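Local coordinates for B-agarase (Saccharophagus degradans, PDB 4BQ2), which hydrolyses the beta-1,4 linkages of agarose as a family 50 exo-beta-agarase, probably releasing neoagarobiose from the chain end, at residues A[434-439]-A[487-492]. Numbering follows the deposited sequence.
Sequences NGWVIG and FIDNEK
Strands 431-435 and 483-488, parallel neighbours in what is probably the catalytic (beta/alpha)8 barrel of this family 50 hydrolase, meet here at their C-terminal ends, and one side chain, Asp-489, takes over where the strand pairing stops. Gly-435 supplies both backbone bonds: its N donates to Phe-487 O (3.1 Å), and its O accepts a hydrogen bond from Asp-489 N (3.0 Å), nearly straight at 169°. Past the last bridge a carboxylate replaces the backbone acceptor: Asp-489 OD1 receives Val-437 N at 2.9 Å on the syn side, 25° out of the carboxylate plane. With CG beside its own backbone N (chi1 -73°), Asp-489 brings this group back to segment 434-439. One water joins Asp-489 OD2 to Val-437 O and Lys-492 NZ; Tyr-582 OH also bonds OD2. On one side of this polar seam Val-437 CG2 meets Ile-488 CG2 at 3.8 Å; on the other Trp-436 CZ3 lies 3.7 Å from Asn-490 CB. Asn-490 OD1 is held by Arg-603. Asn-490 and Glu-491 match the Asn-Glu pair of clan GH-A hydrolases, and Glu-491 OE2 lies close to Glu-652 OE1, consistent with an active site at this end of the barrel. Trp-436 also meets the Trp-418 ring and lies near a glycerol, probably from the crystallisation liquor. Behind the strands, Val-437 packs on helix 460-477 and Ile-488 on helix 565-593, while strand 598-599 continues the parallel sheet beyond 483-488.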
ATOM      1  N   ASN A 434     -12.713   8.136  -9.452  1.00 13.50           N
ATOM      2  CA  ASN A 434     -11.572   8.847  -8.881  1.00 14.00           C
ATOM      3  C   ASN A 434     -11.007   9.879  -9.811  1.00 14.03           C
ATOM      4  O   ASN A 434     -11.149   9.801 -11.054  1.00 15.74           O
ATOM      5  CB  ASN A 434     -10.432   7.867  -8.562  1.00 14.70           C
ATOM      6  CG  ASN A 434      -9.721   7.351  -9.823  1.00 15.13           C
ATOM      7  OD1 ASN A 434     -10.153   6.366 -10.494  1.00 16.86           O
ATOM      8  ND2 ASN A 434      -8.638   8.005 -10.156  1.00 14.78           N
ATOM      9  N   GLY A 435     -10.302  10.827  -9.208  1.00 14.39           N
ATOM     10  CA  GLY A 435      -9.476  11.756  -9.954  1.00 13.31           C
ATOM     11  C   GLY A 435      -8.296  12.140  -9.096  1.00 13.66           C
ATOM     12  O   GLY A 435      -8.268  11.863  -7.867  1.00 13.38           O
ATOM     13  N   TRP A 436      -7.315  12.750  -9.748  1.00 13.97           N
ATOM     14  CA  TRP A 436      -6.125  13.261  -9.075  1.00 15.18           C
ATOM     15  C   TRP A 436      -6.001  14.733  -9.425  1.00 15.23           C
ATOM     16  O   TRP A 436      -6.104  15.095 -10.598  1.00 15.05           O
ATOM     17  CB  TRP A 436      -4.861  12.610  -9.640  1.00 14.48           C
ATOM     18  CG  TRP A 436      -4.705  11.137  -9.614  1.00 14.77           C
ATOM     19  CD1 TRP A 436      -5.038  10.262 -10.615  1.00 15.23           C
ATOM     20  CD2 TRP A 436      -4.072  10.350  -8.583  1.00 14.90           C
ATOM     21  NE1 TRP A 436      -4.668   8.987 -10.269  1.00 15.40           N
ATOM     22  CE2 TRP A 436      -4.053   9.012  -9.036  1.00 15.71           C
ATOM     23  CE3 TRP A 436      -3.499  10.657  -7.352  1.00 15.10           C
ATOM     24  CZ2 TRP A 436      -3.517   7.952  -8.262  1.00 16.02           C
ATOM     25  CZ3 TRP A 436      -2.935   9.611  -6.566  1.00 16.13           C
ATOM     26  CH2 TRP A 436      -2.975   8.274  -7.017  1.00 16.03           C
ATOM     27  N   VAL A 437      -5.756  15.576  -8.424  1.00 16.38           N
ATOM     28  CA  VAL A 437      -5.525  16.992  -8.680  1.00 16.99           C
ATOM     29  C   VAL A 437      -4.029  17.184  -8.847  1.00 17.06           C
ATOM     30  O   VAL A 437      -3.257  17.159  -7.872  1.00 15.71           O
ATOM     31  CB  VAL A 437      -6.101  17.911  -7.561  1.00 17.00           C
ATOM     32  CG1 VAL A 437      -5.908  19.408  -7.902  1.00 16.52           C
ATOM     33  CG2 VAL A 437      -7.561  17.592  -7.371  1.00 17.93           C
ATOM     34  N   ILE A 438      -3.631  17.364 -10.108  1.00 17.34           N
ATOM     35  CA  ILE A 438      -2.233  17.556 -10.446  1.00 18.68           C
ATOM     36  C   ILE A 438      -2.141  18.791 -11.321  1.00 18.72           C
ATOM     37  O   ILE A 438      -3.138  19.236 -11.902  1.00 18.71           O
ATOM     38  CB  ILE A 438      -1.627  16.315 -11.165  1.00 19.22           C
ATOM     39  CG1 ILE A 438      -2.257  16.111 -12.567  1.00 21.70           C
ATOM     40  CG2 ILE A 438      -1.780  15.063 -10.295  1.00 20.87           C
ATOM     41  CD1 ILE A 438      -1.613  14.996 -13.410  1.00 21.34           C
ATOM     42  N   GLY A 439      -0.948  19.344 -11.438  1.00 19.55           N
ATOM     43  CA  GLY A 439      -0.799  20.537 -12.274  1.00 21.55           C
ATOM     44  C   GLY A 439       0.400  21.376 -11.875  1.00 22.09           C
ATOM     45  O   GLY A 439       1.224  20.943 -11.086  1.00 22.71           O
ATOM     46  N   PHE A 487     -13.460   9.270  -4.997  1.00 13.59           N
ATOM     47  CA  PHE A 487     -12.185   9.516  -4.293  1.00 13.81           C
ATOM     48  C   PHE A 487     -11.389  10.579  -5.037  1.00 14.00           C
ATOM     49  O   PHE A 487     -11.367  10.601  -6.286  1.00 14.59           O
ATOM     50  CB  PHE A 487     -11.315   8.248  -4.285  1.00 13.44           C
ATOM     51  CG  PHE A 487     -11.896   7.142  -3.444  1.00 13.24           C
ATOM     52  CD1 PHE A 487     -11.902   7.236  -2.043  1.00 13.54           C
ATOM     53  CD2 PHE A 487     -12.425   6.011  -4.038  1.00 13.66           C
ATOM     54  CE1 PHE A 487     -12.435   6.211  -1.264  1.00 12.99           C
ATOM     55  CE2 PHE A 487     -12.978   4.982  -3.256  1.00 13.77           C
ATOM     56  CZ  PHE A 487     -12.977   5.090  -1.866  1.00 13.36           C
ATOM     57  N   ILE A 488     -10.781  11.487  -4.301  1.00 13.35           N
ATOM     58  CA  ILE A 488      -9.876  12.442  -4.946  1.00 13.76           C
ATOM     59  C   ILE A 488      -8.519  12.343  -4.239  1.00 13.79           C
ATOM     60  O   ILE A 488      -8.441  12.450  -3.006  1.00 13.62           O
ATOM     61  CB  ILE A 488     -10.399  13.893  -4.911  1.00 13.66           C
ATOM     62  CG1 ILE A 488     -11.743  14.044  -5.662  1.00 14.45           C
ATOM     63  CG2 ILE A 488      -9.337  14.843  -5.499  1.00 15.08           C
ATOM     64  CD1 ILE A 488     -11.714  13.890  -7.189  1.00 14.44           C
ATOM     65  N   ASP A 489      -7.462  12.117  -5.024  1.00 14.44           N
ATOM     66  CA  ASP A 489      -6.075  12.005  -4.499  1.00 14.47           C
ATOM     67  C   ASP A 489      -5.909  10.750  -3.644  1.00 14.50           C
ATOM     68  O   ASP A 489      -6.824   9.977  -3.536  1.00 14.22           O
ATOM     69  CB  ASP A 489      -5.644  13.276  -3.740  1.00 15.50           C
ATOM     70  CG  ASP A 489      -5.371  14.453  -4.668  1.00 16.39           C
ATOM     71  OD1 ASP A 489      -5.115  14.240  -5.895  1.00 16.00           O
ATOM     72  OD2 ASP A 489      -5.421  15.611  -4.165  1.00 17.64           O
ATOM     73  N   ASN A 490      -4.723  10.523  -3.060  1.00 15.08           N
ATOM     74  CA  ASN A 490      -4.464   9.287  -2.371  1.00 15.19           C
ATOM     75  C   ASN A 490      -3.170   9.405  -1.577  1.00 15.61           C
ATOM     76  O   ASN A 490      -2.145   9.837  -2.153  1.00 14.72           O
ATOM     77  CB  ASN A 490      -4.308   8.165  -3.415  1.00 15.13           C
ATOM     78  CG  ASN A 490      -3.931   6.837  -2.802  1.00 15.56           C
ATOM     79  OD1 ASN A 490      -4.750   6.234  -2.120  1.00 17.28           O
ATOM     80  ND2 ASN A 490      -2.713   6.334  -3.098  1.00 14.90           N
ATOM     81  N   GLU A 491      -3.210   9.048  -0.282  1.00 15.63           N
ATOM     82  CA  GLU A 491      -1.984   8.939   0.533  1.00 15.80           C
ATOM     83  C   GLU A 491      -1.059  10.162   0.399  1.00 16.33           C
ATOM     84  O   GLU A 491       0.154  10.054   0.170  1.00 17.03           O
ATOM     85  CB  GLU A 491      -1.243   7.639   0.172  1.00 16.57           C
ATOM     86  CG  GLU A 491      -2.084   6.394   0.443  1.00 16.27           C
ATOM     87  CD  GLU A 491      -1.302   5.099   0.300  1.00 18.23           C
ATOM     88  OE1 GLU A 491      -0.113   5.157  -0.078  1.00 17.86           O
ATOM     89  OE2 GLU A 491      -1.883   4.021   0.583  1.00 18.53           O
ATOM     90  N   LYS A 492      -1.644  11.343   0.575  1.00 15.04           N
ATOM     91  CA  LYS A 492      -0.882  12.578   0.554  1.00 14.18           C
ATOM     92  C   LYS A 492      -0.060  12.657   1.827  1.00 13.97           C
ATOM     93  O   LYS A 492      -0.478  12.180   2.880  1.00 14.28           O
ATOM     94  CB  LYS A 492      -1.830  13.788   0.425  1.00 14.78           C
ATOM     95  CG  LYS A 492      -2.746  13.709  -0.816  1.00 15.79           C
ATOM     96  CD  LYS A 492      -3.397  15.071  -1.138  1.00 17.04           C
ATOM     97  CE  LYS A 492      -2.380  15.974  -1.839  1.00 18.17           C
ATOM     98  NZ  LYS A 492      -1.993  15.510  -3.221  1.00 19.02           N
TER
HETATM   99  O   HOH W   1      -2.511  14.062  -6.528  1.00 20.06           O
HETATM  100  O   HOH W   2      -3.668  17.318  -5.113  1.00 20.69           O